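Local structure of acidocalcisomal pyrophosphatase (Trypanosoma cruzi, 5CUV) at residues L50-K55 / F61-Y66; A81-A86 / K105-V110; Q166-R171 / G308-V313; S199-I204 / G403-I408. The protein probably hydrolyses inorganic diphosphate to orthophosphate with magnesium as cofactor. All blocks are in the same frame, centred on the assembly; numbering follows the deposited sequence.

The four contacts fall into two distant pairs. Contacts 1 and 2 lie in the helical N-terminal region, their centres about 20 Å apart, and they meet where Leu50 CD2 packs 3.9 Å from Arg82 NH1. Contacts 3 and 4 belong to the pyrophosphatase body, with centres about 17 Å apart. Ile204 of contact 4 packs on contact 3, its CD1 4.0 Å from Leu168 CD2 and 4.1 Å from Val310 CG2. Some 57 Å separates the centres of contacts 2 and 3, yet all four touch the second subunit. None forms the metal site, but the Trp201 side chain lies about 10 Å from that of magnesium-binding Asp291, and Val310's about 11 Å from that of malate-binding Arg223.

Contact 1: residues L50-K55 / F61-Y66; sequences LPEACK and FDLVAY
Leu63 meets Glu52 and Ala53 through a single methyl group, and the two short helices 51-56 and 60-66 thereby touch by apolar packing. Leu63 CD2 lies 4.1 Å from Glu52 CG, so it is the aliphatic part of the acid that takes up the contact. The two side chains cross at about a right angle, and the Glu52 chain, bent at chi2 (-70°), then carries its carboxylate away from helix 60-66. The same methyl lies beside the neighbouring backbone, 4.1 Å from Ala53 N, and reaches Ala53 CB at 4.4 Å. Leu63 extends this far because its CG stands anti to the backbone N (chi1 169°), which projects the isobutyl group outward from its own helix.

Hydrogen bonds run within each segment; none is found across the two. Leu50 occupies the N-cap position of helix 51-56, and its carbonyl O weakly receives Ala53 N at 3.2 Å. Further along, Lys55 folds back, so that its NZ makes a weak bond to Glu52 O at 3.4 Å.

Helix 60-66 also reaches other chains: Asp62 forms a salt bridge with Arg366 of the third subunit, and Tyr66 OH is hydrogen-bonded to Glu363 of that subunit. The ring of Phe61 meets Tyr177 of the second subunit.

With one leucine methyl group lying against aliphatic and backbone atoms, this patch of the pairing probably rests on shape and on exclusion of water. The methyl itself adds no directional bond; a polar tie between the two helices is the hydrogen bond of Leu50 N with Glu60 OE1.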
loop_
_atom_site.group_PDB
_atom_site.type_symbol
_atom_site.label_atom_id
_atom_site.label_comp_id
_atom_site.label_asym_id
_atom_site.label_seq_id
_atom_site.Cartn_x
_atom_site.Cartn_y
_atom_site.Cartn_z
ATOM N N LEU A 50 -18.822 7.925 45.242
ATOM C CA LEU A 50 -17.926 8.775 45.982
ATOM C C LEU A 50 -18.437 10.221 45.903
ATOM O O LEU A 50 -18.910 10.667 44.861
ATOM C CB LEU A 50 -16.513 8.687 45.395
ATOM C CG LEU A 50 -15.844 7.331 45.248
ATOM C CD1 LEU A 50 -14.385 7.526 44.905
ATOM C CD2 LEU A 50 -15.928 6.576 46.521
ATOM N N PRO A 51 -18.373 10.966 47.020
ATOM C CA PRO A 51 -18.846 12.346 46.975
ATOM C C PRO A 51 -18.114 13.209 45.942
ATOM O O PRO A 51 -18.760 13.928 45.193
ATOM C CB PRO A 51 -18.632 12.833 48.412
ATOM C CG PRO A 51 -17.476 12.010 48.897
ATOM C CD PRO A 51 -17.836 10.637 48.354
ATOM N N GLU A 52 -16.784 13.151 45.880
ATOM C CA GLU A 52 -16.071 13.980 44.909
ATOM C C GLU A 52 -16.603 13.833 43.472
ATOM O O GLU A 52 -16.547 14.779 42.688
ATOM C CB GLU A 52 -14.545 13.745 44.975
ATOM C CG GLU A 52 -14.077 12.348 45.363
ATOM C CD GLU A 52 -14.337 11.948 46.853
ATOM O OE1 GLU A 52 -13.794 12.599 47.800
ATOM O OE2 GLU A 52 -15.085 10.951 47.058
ATOM N N ALA A 53 -17.144 12.662 43.138
ATOM C CA ALA A 53 -17.708 12.431 41.820
ATOM C C ALA A 53 -19.038 13.187 41.712
ATOM O O ALA A 53 -19.161 14.087 40.889
ATOM C CB ALA A 53 -17.906 10.953 41.596
ATOM N N CYS A 54 -20.018 12.829 42.534
ATOM C CA CYS A 54 -21.324 13.507 42.560
ATOM C C CYS A 54 -21.235 15.032 42.547
ATOM O O CYS A 54 -21.940 15.695 41.781
ATOM C CB CYS A 54 -22.100 13.132 43.820
ATOM S SG CYS A 54 -21.927 11.420 44.307
ATOM N N LYS A 55 -20.407 15.585 43.433
ATOM C CA LYS A 55 -20.236 17.025 43.497
ATOM C C LYS A 55 -19.889 17.572 42.126
ATOM O O LYS A 55 -20.488 18.524 41.679
ATOM C CB LYS A 55 -19.133 17.402 44.492
ATOM C CG LYS A 55 -18.261 18.652 44.103
ATOM C CD LYS A 55 -16.799 18.249 43.795
ATOM C CE LYS A 55 -16.157 17.359 44.929
ATOM N NZ LYS A 55 -14.742 16.845 44.679
ATOM N N PHE A 61 -15.818 6.578 37.128
ATOM C CA PHE A 61 -14.940 6.059 36.092
ATOM C C PHE A 61 -14.179 7.186 35.488
ATOM O O PHE A 61 -12.980 7.117 35.356
ATOM C CB PHE A 61 -15.680 5.348 34.970
ATOM C CG PHE A 61 -14.768 4.725 33.998
ATOM C CD1 PHE A 61 -14.149 3.527 34.302
ATOM C CD2 PHE A 61 -14.364 5.429 32.845
ATOM C CE1 PHE A 61 -13.125 3.014 33.506
ATOM C CE2 PHE A 61 -13.308 4.939 32.006
ATOM C CZ PHE A 61 -12.687 3.722 32.352
ATOM N N ASP A 62 -14.903 8.223 35.129
ATOM C CA ASP A 62 -14.328 9.400 34.501
ATOM C C ASP A 62 -13.321 10.151 35.348
ATOM O O ASP A 62 -12.341 10.706 34.821
ATOM C CB ASP A 62 -15.443 10.364 34.086
ATOM C CG ASP A 62 -16.086 9.979 32.768
ATOM O OD1 ASP A 62 -15.675 8.964 32.161
ATOM O OD2 ASP A 62 -17.015 10.692 32.335
ATOM N N LEU A 63 -13.598 10.190 36.652
ATOM C CA LEU A 63 -12.765 10.869 37.607
ATOM C C LEU A 63 -11.498 10.055 37.798
ATOM O O LEU A 63 -10.403 10.624 37.771
ATOM C CB LEU A 63 -13.521 11.076 38.921
ATOM C CG LEU A 63 -12.685 11.545 40.141
ATOM C CD1 LEU A 63 -11.884 12.781 39.754
ATOM C CD2 LEU A 63 -13.567 11.848 41.359
ATOM N N VAL A 64 -11.597 8.742 37.987
ATOM C CA VAL A 64 -10.350 7.996 38.133
ATOM C C VAL A 64 -9.547 7.869 36.794
ATOM O O VAL A 64 -8.323 7.872 36.790
ATOM C CB VAL A 64 -10.576 6.563 38.702
ATOM C CG1 VAL A 64 -11.452 5.731 37.743
ATOM C CG2 VAL A 64 -9.242 5.881 38.891
ATOM N N ALA A 65 -10.247 7.756 35.672
ATOM C CA ALA A 65 -9.606 7.613 34.365
ATOM C C ALA A 65 -8.935 8.874 33.850
ATOM O O ALA A 65 -7.776 8.850 33.499
ATOM C CB ALA A 65 -10.634 7.120 33.321
ATOM N N TYR A 66 -9.667 9.972 33.848
ATOM C CA TYR A 66 -9.164 11.219 33.319
ATOM C C TYR A 66 -8.884 12.385 34.258
ATOM O O TYR A 66 -8.348 13.386 33.819
ATOM C CB TYR A 66 -10.130 11.696 32.250
ATOM C CG TYR A 66 -10.543 10.563 31.386
ATOM C CD1 TYR A 66 -9.599 9.868 30.599
ATOM C CD2 TYR A 66 -11.886 10.148 31.351
ATOM C CE1 TYR A 66 -9.991 8.764 29.778
ATOM C CE2 TYR A 66 -12.281 9.081 30.548
ATOM C CZ TYR A 66 -11.333 8.399 29.763
ATOM O OH TYR A 66 -11.780 7.424 28.951
#

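Contact 2: residues A81-A86 / K105-V110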
loop_
_atom_site.group_PDB
_atom_site.type_symbol
_atom_site.label_atom_id
_atom_site.label_comp_id
_atom_site.label_asym_id
_atom_site.label_seq_id
_atom_site.Cartn_x
_atom_site.Cartn_y
_atom_site.Cartn_z
ATOM N N ALA A 81 -13.921 -0.368 51.047
ATOM C CA ALA A 81 -15.084 -0.705 51.876
ATOM C C ALA A 81 -16.168 -1.379 51.016
ATOM O O ALA A 81 -16.802 -2.341 51.445
ATOM C CB ALA A 81 -15.646 0.563 52.524
ATOM N N ARG A 82 -16.383 -0.876 49.806
ATOM C CA ARG A 82 -17.371 -1.488 48.916
ATOM C C ARG A 82 -16.858 -2.841 48.499
ATOM O O ARG A 82 -17.628 -3.713 48.212
ATOM C CB ARG A 82 -17.652 -0.650 47.649
ATOM C CG ARG A 82 -18.057 0.824 47.901
ATOM C CD ARG A 82 -18.836 1.391 46.735
ATOM N NE ARG A 82 -18.098 1.343 45.465
ATOM C CZ ARG A 82 -17.775 2.427 44.766
ATOM N NH1 ARG A 82 -18.125 3.635 45.199
ATOM N NH2 ARG A 82 -17.091 2.325 43.641
HETATM N N MSE A 83 -15.554 -3.032 48.471
HETATM C CA MSE A 83 -15.023 -4.324 48.073
HETATM C C MSE A 83 -15.266 -5.299 49.189
HETATM O O MSE A 83 -15.546 -6.494 48.939
HETATM C CB MSE A 83 -13.527 -4.219 47.779
HETATM C CG MSE A 83 -12.911 -5.518 47.285
HETATM SE SE MSE A 83 -13.546 -6.097 45.570
HETATM C CE MSE A 83 -12.575 -4.818 44.466
ATOM N N PHE A 84 -15.170 -4.773 50.418
ATOM C CA PHE A 84 -15.346 -5.553 51.645
ATOM C C PHE A 84 -16.725 -6.095 51.780
ATOM O O PHE A 84 -16.918 -7.238 52.175
ATOM C CB PHE A 84 -15.103 -4.713 52.865
ATOM C CG PHE A 84 -15.092 -5.496 54.129
ATOM C CD1 PHE A 84 -13.924 -6.123 54.555
ATOM C CD2 PHE A 84 -16.245 -5.600 54.906
ATOM C CE1 PHE A 84 -13.900 -6.839 55.742
ATOM C CE2 PHE A 84 -16.238 -6.317 56.095
ATOM C CZ PHE A 84 -15.053 -6.938 56.513
ATOM N N SER A 85 -17.691 -5.245 51.468
ATOM C CA SER A 85 -19.093 -5.630 51.566
ATOM C C SER A 85 -19.406 -6.641 50.464
ATOM O O SER A 85 -20.201 -7.559 50.647
ATOM C CB SER A 85 -19.964 -4.381 51.466
ATOM O OG SER A 85 -21.336 -4.690 51.547
ATOM N N ALA A 86 -18.753 -6.495 49.321
ATOM C CA ALA A 86 -18.997 -7.440 48.246
ATOM C C ALA A 86 -18.701 -8.830 48.790
ATOM O O ALA A 86 -19.537 -9.723 48.704
ATOM C CB ALA A 86 -18.097 -7.152 47.029
ATOM N N LYS A 105 -5.704 -11.747 48.281
ATOM C CA LYS A 105 -5.096 -12.330 47.104
ATOM C C LYS A 105 -5.862 -11.826 45.916
ATOM O O LYS A 105 -5.375 -11.797 44.782
ATOM C CB LYS A 105 -5.100 -13.862 47.179
ATOM C CG LYS A 105 -4.037 -14.405 48.180
ATOM C CD LYS A 105 -3.857 -15.943 48.140
ATOM C CE LYS A 105 -3.138 -16.481 49.421
ATOM N NZ LYS A 105 -3.047 -17.987 49.501
ATOM N N TYR A 106 -7.072 -11.385 46.160
ATOM C CA TYR A 106 -7.816 -10.884 45.048
ATOM C C TYR A 106 -7.321 -9.483 44.733
ATOM O O TYR A 106 -7.267 -9.127 43.580
ATOM C CB TYR A 106 -9.282 -10.865 45.392
ATOM C CG TYR A 106 -10.188 -10.364 44.312
ATOM C CD1 TYR A 106 -10.289 -11.024 43.079
ATOM C CD2 TYR A 106 -11.040 -9.295 44.566
ATOM C CE1 TYR A 106 -11.250 -10.627 42.131
ATOM C CE2 TYR A 106 -11.989 -8.877 43.643
ATOM C CZ TYR A 106 -12.098 -9.544 42.430
ATOM O OH TYR A 106 -13.063 -9.108 41.565
ATOM N N LEU A 107 -6.940 -8.702 45.748
ATOM C CA LEU A 107 -6.493 -7.335 45.530
ATOM C C LEU A 107 -5.089 -7.229 45.034
ATOM O O LEU A 107 -4.571 -6.116 44.855
ATOM C CB LEU A 107 -6.616 -6.516 46.781
ATOM C CG LEU A 107 -8.086 -6.309 47.086
ATOM C CD1 LEU A 107 -8.214 -5.695 48.469
ATOM C CD2 LEU A 107 -8.743 -5.473 46.002
ATOM N N GLY A 108 -4.474 -8.388 44.818
ATOM C CA GLY A 108 -3.119 -8.432 44.315
ATOM C C GLY A 108 -1.999 -8.696 45.299
ATOM O O GLY A 108 -0.835 -8.774 44.875
ATOM N N ARG A 109 -2.298 -8.853 46.590
ATOM C CA ARG A 109 -1.219 -9.084 47.558
ATOM C C ARG A 109 -0.685 -10.531 47.663
ATOM O O ARG A 109 -1.423 -11.514 47.588
ATOM C CB ARG A 109 -1.654 -8.559 48.922
ATOM C CG ARG A 109 -0.546 -8.528 49.942
ATOM C CD ARG A 109 -0.985 -7.818 51.204
ATOM N NE ARG A 109 -1.415 -6.457 50.935
ATOM C CZ ARG A 109 -1.411 -5.514 51.861
ATOM N NH1 ARG A 109 -0.999 -5.828 53.075
ATOM N NH2 ARG A 109 -1.803 -4.273 51.577
ATOM N N VAL A 110 0.622 -10.653 47.840
ATOM C CA VAL A 110 1.241 -11.971 47.928
ATOM C C VAL A 110 1.230 -12.478 49.363
ATOM O O VAL A 110 2.175 -12.259 50.127
ATOM C CB VAL A 110 2.683 -11.946 47.320
ATOM C CG1 VAL A 110 2.623 -11.426 45.860
ATOM C CG2 VAL A 110 3.628 -11.068 48.184
#
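A Met-aromatic contact between Met83 and Tyr106 joins helix 73-87 to the end of helix 97-106, the two arms of a helix-loop-helix unit. Its short strand 95-96 pairs antiparallel with strand 129-130, an arrangement consistent with a pair of EF-hand-like motifs. Met83 is present as selenomethionine, so the atom meeting the ring is selenium, a crystallographic label in place of sulfur.

The selenium comes to the ring from its edge. SE of Met83 lies 5.0 Å from the centroid of the Tyr106 ring and 89° off the ring normal, so it sits practically in the ring plane and not over the pi face. Its nearest ring atom is Tyr106 CE2, at 3.7 Å from Met83 SE. The chain of Met83 leaves its helix with CG anti to the backbone N and then bends at chi2 and chi3. These bends set it across the tyrosine side chain at about a right angle and turn its terminal methyl toward Leu107. The hydroxyl of Tyr106 is tied to the backbone O of Thr38.

Helix 97-106 ends in a Schellman motif, in which Gly108 adopts a positive phi (101°). Just ahead of this glycine, Leu107 turns its side chain toward helix 73-87. The second subunit also packs here, its Pro179 on Met83 and its Gly256 on Leu107. Met83 and Leu107 slide past each other in opposite directions, and the methyl CE of Met83 ends 4.2 Å from Leu107 CD2.

Contact 3: residues Q166-R171 / G308-V313; sequences QQLLTR and GQVGAV
With chi1 at -175°, Leu168 swings its CG anti to the main-chain nitrogen and sends the CD2 methyl across to Val310. The valine, whose chi1 is -176°, has CG1 opposite its own N and places CG2 beside that nitrogen. In this setting Leu168 CD2 lies 3.5 Å from Val310 CG2, 3.7 Å from Val310 CB and 4.1 Å from Val310 CG1. One leucine methyl thus lies against the whole branched end of the valine, and the two side chains cross at about a right angle.

No hydrogen bond links the segments: strand 166-173 pairs with strand 182-189, whereas strand 310-323 belongs to the mixed sheet that includes strand 224-228. The contact therefore joins side chains of two sheets, in a body consistent with the beta-barrel core of the inorganic pyrophosphatase family. Ile204 also touches both Leu168 and Val310.

Toward the surface, the methyl CG2 of Thr170 stands 4.2 Å from Gly308 O. That carbonyl oxygen is hydrogen-bonded to Tyr185 OH of the neighbouring strand.

On the other side of strand 166-173, Gln167 NE2 donates to Leu168 O at 2.8 Å, with the donor tilted 28° from the carbonyl plane. The same nitrogen bonds Lys215 O of the second subunit, and Gln166 and Gln167 pair there in a parallel beta ladder that carries the sheet across the interface.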
loop_
_atom_site.group_PDB
_atom_site.type_symbol
_atom_site.label_atom_id
_atom_site.label_comp_id
_atom_site.label_asym_id
_atom_site.label_seq_id
_atom_site.Cartn_x
_atom_site.Cartn_y
_atom_site.Cartn_z
ATOM N N GLN A 166 16.325 -24.089 8.368
ATOM C CA GLN A 166 17.132 -24.162 7.147
ATOM C C GLN A 166 16.832 -22.928 6.301
ATOM O O GLN A 166 15.731 -22.358 6.315
ATOM C CB GLN A 166 16.807 -25.389 6.297
ATOM C CG GLN A 166 16.657 -26.692 7.011
ATOM C CD GLN A 166 17.936 -27.211 7.578
ATOM O OE1 GLN A 166 17.972 -27.604 8.743
ATOM N NE2 GLN A 166 18.995 -27.234 6.773
ATOM N N GLN A 167 17.825 -22.509 5.562
ATOM C CA GLN A 167 17.627 -21.379 4.732
ATOM C C GLN A 167 17.792 -21.974 3.306
ATOM O O GLN A 167 18.785 -22.624 2.980
ATOM C CB GLN A 167 18.673 -20.330 5.098
ATOM C CG GLN A 167 19.031 -19.379 3.998
ATOM C CD GLN A 167 17.941 -18.439 3.722
ATOM O OE1 GLN A 167 17.411 -17.802 4.628
ATOM N NE2 GLN A 167 17.591 -18.317 2.472
ATOM N N LEU A 168 16.771 -21.770 2.484
ATOM C CA LEU A 168 16.762 -22.264 1.147
ATOM C C LEU A 168 17.744 -21.458 0.312
ATOM O O LEU A 168 17.752 -20.251 0.396
ATOM C CB LEU A 168 15.362 -22.111 0.595
ATOM C CG LEU A 168 15.178 -22.698 -0.777
ATOM C CD1 LEU A 168 15.329 -24.177 -0.597
ATOM C CD2 LEU A 168 13.809 -22.334 -1.417
ATOM N N LEU A 169 18.591 -22.119 -0.470
ATOM C CA LEU A 169 19.541 -21.431 -1.363
ATOM C C LEU A 169 19.383 -22.002 -2.759
ATOM O O LEU A 169 19.094 -23.193 -2.930
ATOM C CB LEU A 169 21.000 -21.702 -0.987
ATOM C CG LEU A 169 21.496 -21.324 0.391
ATOM C CD1 LEU A 169 22.831 -21.949 0.653
ATOM C CD2 LEU A 169 21.570 -19.836 0.467
ATOM N N THR A 170 19.582 -21.162 -3.756
ATOM C CA THR A 170 19.536 -21.635 -5.123
ATOM C C THR A 170 20.860 -21.267 -5.825
ATOM O O THR A 170 21.497 -20.274 -5.500
ATOM C CB THR A 170 18.391 -21.007 -5.880
ATOM O OG1 THR A 170 18.543 -19.587 -5.855
ATOM C CG2 THR A 170 17.089 -21.379 -5.277
ATOM N N ARG A 171 21.311 -22.079 -6.766
ATOM C CA ARG A 171 22.537 -21.730 -7.470
ATOM C C ARG A 171 22.355 -22.133 -8.872
ATOM O O ARG A 171 21.825 -23.189 -9.139
ATOM C CB ARG A 171 23.737 -22.482 -6.954
ATOM C CG ARG A 171 24.079 -22.182 -5.565
ATOM C CD ARG A 171 25.537 -22.555 -5.309
ATOM N NE ARG A 171 25.842 -22.325 -3.901
ATOM C CZ ARG A 171 25.812 -23.272 -2.963
ATOM N NH1 ARG A 171 25.508 -24.534 -3.281
ATOM N NH2 ARG A 171 26.048 -22.949 -1.696
ATOM N N GLY A 308 13.218 -20.406 -10.913
ATOM C CA GLY A 308 13.400 -21.209 -9.720
ATOM C C GLY A 308 13.255 -20.491 -8.377
ATOM O O GLY A 308 13.393 -21.117 -7.346
ATOM N N GLN A 309 12.979 -19.193 -8.350
ATOM C CA GLN A 309 12.808 -18.511 -7.072
ATOM C C GLN A 309 11.591 -19.075 -6.329
ATOM O O GLN A 309 10.559 -19.393 -6.955
ATOM C CB GLN A 309 12.585 -17.039 -7.300
ATOM C CG GLN A 309 12.422 -16.273 -6.035
ATOM C CD GLN A 309 12.216 -14.779 -6.278
ATOM O OE1 GLN A 309 12.592 -14.258 -7.323
ATOM N NE2 GLN A 309 11.626 -14.084 -5.301
ATOM N N VAL A 310 11.698 -19.190 -4.996
ATOM C CA VAL A 310 10.597 -19.698 -4.175
ATOM C C VAL A 310 10.032 -18.630 -3.230
ATOM O O VAL A 310 10.759 -17.836 -2.662
ATOM C CB VAL A 310 11.085 -20.871 -3.365
ATOM C CG1 VAL A 310 9.937 -21.466 -2.574
ATOM C CG2 VAL A 310 11.817 -21.834 -4.310
ATOM N N GLY A 311 8.723 -18.623 -3.045
ATOM C CA GLY A 311 8.119 -17.636 -2.182
ATOM C C GLY A 311 6.762 -18.070 -1.648
ATOM O O GLY A 311 6.098 -18.962 -2.240
ATOM N N ALA A 312 6.350 -17.475 -0.520
ATOM C CA ALA A 312 5.057 -17.782 0.038
ATOM C C ALA A 312 3.880 -17.094 -0.718
ATOM O O ALA A 312 3.871 -15.851 -0.979
ATOM C CB ALA A 312 5.023 -17.402 1.494
ATOM N N VAL A 313 2.864 -17.900 -1.037
ATOM C CA VAL A 313 1.704 -17.367 -1.721
ATOM C C VAL A 313 0.396 -17.695 -1.018
ATOM O O VAL A 313 0.300 -18.569 -0.148
ATOM C CB VAL A 313 1.634 -17.884 -3.175
ATOM C CG1 VAL A 313 2.870 -17.457 -3.954
ATOM C CG2 VAL A 313 1.523 -19.431 -3.162
#

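Contact 4: residues S199-I204 / G403-I408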
loop_
_atom_site.group_PDB
_atom_site.type_symbol
_atom_site.label_atom_id
_atom_site.label_comp_id
_atom_site.label_asym_id
_atom_site.label_seq_id
_atom_site.Cartn_x
_atom_site.Cartn_y
_atom_site.Cartn_z
ATOM N N SER A 199 15.650 -31.381 -2.980
ATOM C CA SER A 199 14.793 -31.367 -4.141
ATOM C C SER A 199 13.737 -30.297 -3.904
ATOM O O SER A 199 13.031 -30.307 -2.875
ATOM C CB SER A 199 14.072 -32.697 -4.288
ATOM O OG SER A 199 12.971 -32.629 -5.196
ATOM N N PRO A 200 13.646 -29.323 -4.804
ATOM C CA PRO A 200 12.610 -28.307 -4.599
ATOM C C PRO A 200 11.231 -28.993 -4.586
ATOM O O PRO A 200 10.315 -28.561 -3.884
ATOM C CB PRO A 200 12.776 -27.379 -5.803
ATOM C CG PRO A 200 13.479 -28.274 -6.861
ATOM C CD PRO A 200 14.474 -29.037 -5.989
ATOM N N TRP A 201 11.095 -30.077 -5.354
ATOM C CA TRP A 201 9.844 -30.838 -5.451
ATOM C C TRP A 201 9.397 -31.551 -4.156
ATOM O O TRP A 201 8.202 -31.447 -3.768
ATOM C CB TRP A 201 9.971 -31.871 -6.575
ATOM C CG TRP A 201 8.728 -32.670 -6.803
ATOM C CD1 TRP A 201 7.436 -32.322 -6.461
ATOM C CD2 TRP A 201 8.632 -33.923 -7.473
ATOM N NE1 TRP A 201 6.545 -33.290 -6.893
ATOM C CE2 TRP A 201 7.253 -34.280 -7.518
ATOM C CE3 TRP A 201 9.572 -34.790 -8.045
ATOM C CZ2 TRP A 201 6.808 -35.467 -8.121
ATOM C CZ3 TRP A 201 9.131 -35.954 -8.633
ATOM C CH2 TRP A 201 7.764 -36.285 -8.671
ATOM N N HIS A 202 10.342 -32.283 -3.523
ATOM C CA HIS A 202 10.097 -33.027 -2.292
ATOM C C HIS A 202 10.489 -32.349 -0.992
ATOM O O HIS A 202 9.958 -32.689 0.068
ATOM C CB HIS A 202 10.894 -34.311 -2.269
ATOM C CG HIS A 202 10.792 -35.096 -3.515
ATOM N ND1 HIS A 202 9.601 -35.639 -3.946
ATOM C CD2 HIS A 202 11.721 -35.401 -4.457
ATOM C CE1 HIS A 202 9.798 -36.240 -5.106
ATOM N NE2 HIS A 202 11.074 -36.110 -5.438
ATOM N N ASP A 203 11.438 -31.419 -1.056
ATOM C CA ASP A 203 11.928 -30.871 0.194
ATOM C C ASP A 203 11.423 -29.534 0.626
ATOM O O ASP A 203 11.457 -29.240 1.805
ATOM C CB ASP A 203 13.458 -30.921 0.204
ATOM C CG ASP A 203 13.983 -32.367 0.082
ATOM O OD1 ASP A 203 13.307 -33.241 0.674
ATOM O OD2 ASP A 203 15.031 -32.640 -0.587
ATOM N N ILE A 204 10.966 -28.714 -0.319
ATOM C CA ILE A 204 10.405 -27.431 0.057
ATOM C C ILE A 204 8.943 -27.682 0.595
ATOM O O ILE A 204 8.069 -28.229 -0.084
ATOM C CB ILE A 204 10.457 -26.524 -1.119
ATOM C CG1 ILE A 204 11.895 -26.437 -1.579
ATOM C CG2 ILE A 204 9.913 -25.200 -0.760
ATOM C CD1 ILE A 204 12.054 -25.613 -2.797
ATOM N N GLY A 403 2.194 -37.758 -1.632
ATOM C CA GLY A 403 2.620 -38.468 -0.453
ATOM C C GLY A 403 2.660 -39.953 -0.699
ATOM O O GLY A 403 3.596 -40.662 -0.272
ATOM N N ASN A 404 1.646 -40.431 -1.410
ATOM C CA ASN A 404 1.553 -41.848 -1.647
ATOM C C ASN A 404 2.542 -42.242 -2.737
ATOM O O ASN A 404 2.981 -43.380 -2.831
ATOM C CB ASN A 404 0.081 -42.198 -1.914
ATOM C CG ASN A 404 -0.114 -43.066 -3.124
ATOM O OD1 ASN A 404 0.060 -44.303 -3.053
ATOM N ND2 ASN A 404 -0.485 -42.435 -4.261
ATOM N N LEU A 405 2.956 -41.268 -3.527
ATOM C CA LEU A 405 3.945 -41.546 -4.561
ATOM C C LEU A 405 5.258 -41.811 -3.845
ATOM O O LEU A 405 6.102 -42.570 -4.300
ATOM C CB LEU A 405 4.088 -40.349 -5.496
ATOM C CG LEU A 405 5.276 -40.426 -6.439
ATOM C CD1 LEU A 405 5.451 -41.801 -6.940
ATOM C CD2 LEU A 405 5.049 -39.551 -7.602
ATOM N N ARG A 406 5.412 -41.172 -2.696
ATOM C CA ARG A 406 6.620 -41.367 -1.918
ATOM C C ARG A 406 6.605 -42.730 -1.310
ATOM O O ARG A 406 7.545 -43.465 -1.498
ATOM C CB ARG A 406 6.736 -40.344 -0.820
ATOM C CG ARG A 406 6.763 -38.993 -1.367
ATOM C CD ARG A 406 7.816 -38.262 -0.678
ATOM N NE ARG A 406 9.098 -38.459 -1.320
ATOM C CZ ARG A 406 10.232 -38.105 -0.743
ATOM N NH1 ARG A 406 10.204 -37.558 0.482
ATOM N NH2 ARG A 406 11.377 -38.270 -1.396
ATOM N N LYS A 407 5.524 -43.068 -0.609
ATOM C CA LYS A 407 5.392 -44.367 0.061
ATOM C C LYS A 407 5.810 -45.522 -0.831
ATOM O O LYS A 407 6.734 -46.255 -0.510
ATOM C CB LYS A 407 3.949 -44.634 0.502
ATOM C CG LYS A 407 3.387 -43.790 1.651
ATOM C CD LYS A 407 1.890 -44.082 1.859
ATOM C CE LYS A 407 1.249 -43.048 2.744
ATOM N NZ LYS A 407 1.407 -41.708 2.111
ATOM N N ILE A 408 5.115 -45.687 -1.950
ATOM C CA ILE A 408 5.396 -46.767 -2.897
ATOM C C ILE A 408 6.873 -46.941 -3.234
ATOM O O ILE A 408 7.430 -48.035 -3.112
ATOM C CB ILE A 408 4.634 -46.552 -4.228
ATOM C CG1 ILE A 408 3.141 -46.774 -4.007
ATOM C CG2 ILE A 408 5.160 -47.476 -5.305
ATOM C CD1 ILE A 408 2.296 -46.611 -5.257
#
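Asp203 OD2, beside the stacked pair His202 and Arg406, is gripped by two backbone N-H groups. Ser199 N approaches on the anti side of the carboxylate at 2.8 Å, nearly straight (172°) but well out of the carboxylate plane (32°). The second donor is Val157 N of the second subunit. Ser199, at the N-cap of the short, weakly bonded helix 200-203, repays the helix with a capping bond: its OG accepts from His202 N at 3.1 Å.

The contact between the segments is a stack. The guanidinium of Arg406 lies flat on the His202 imidazole, centres 4.5 Å apart and planes only 9° off parallel. Its closest approach, Arg406 NH2 to His202 CG, is 3.9 Å and falls toward the rim of the ring. Bends at chi2 and chi3 bring the arginine end onto the ring although its CB does not aim there. On the opposite face Trp201 CG stands 4.1 Å above the imidazole plane, offset toward the rim, so both faces have a neighbour.

Both imidazole nitrogens are bonded as well: ND1 to Trp402 NE1, and NE2 to Ser153 O of the second subunit. An indole N-H at ND1 and a carbonyl at NE2 would suit a neutral ring with its proton on NE2. Next to the stack, Trp201 CH2 meets Leu405 CD2 at 4.4 Å.

Helix 200-203 directly follows strand 195-198, with Pro200 and Ile204 resting on strand 224-228. The stack joins it to the long C-terminal helix 388-412.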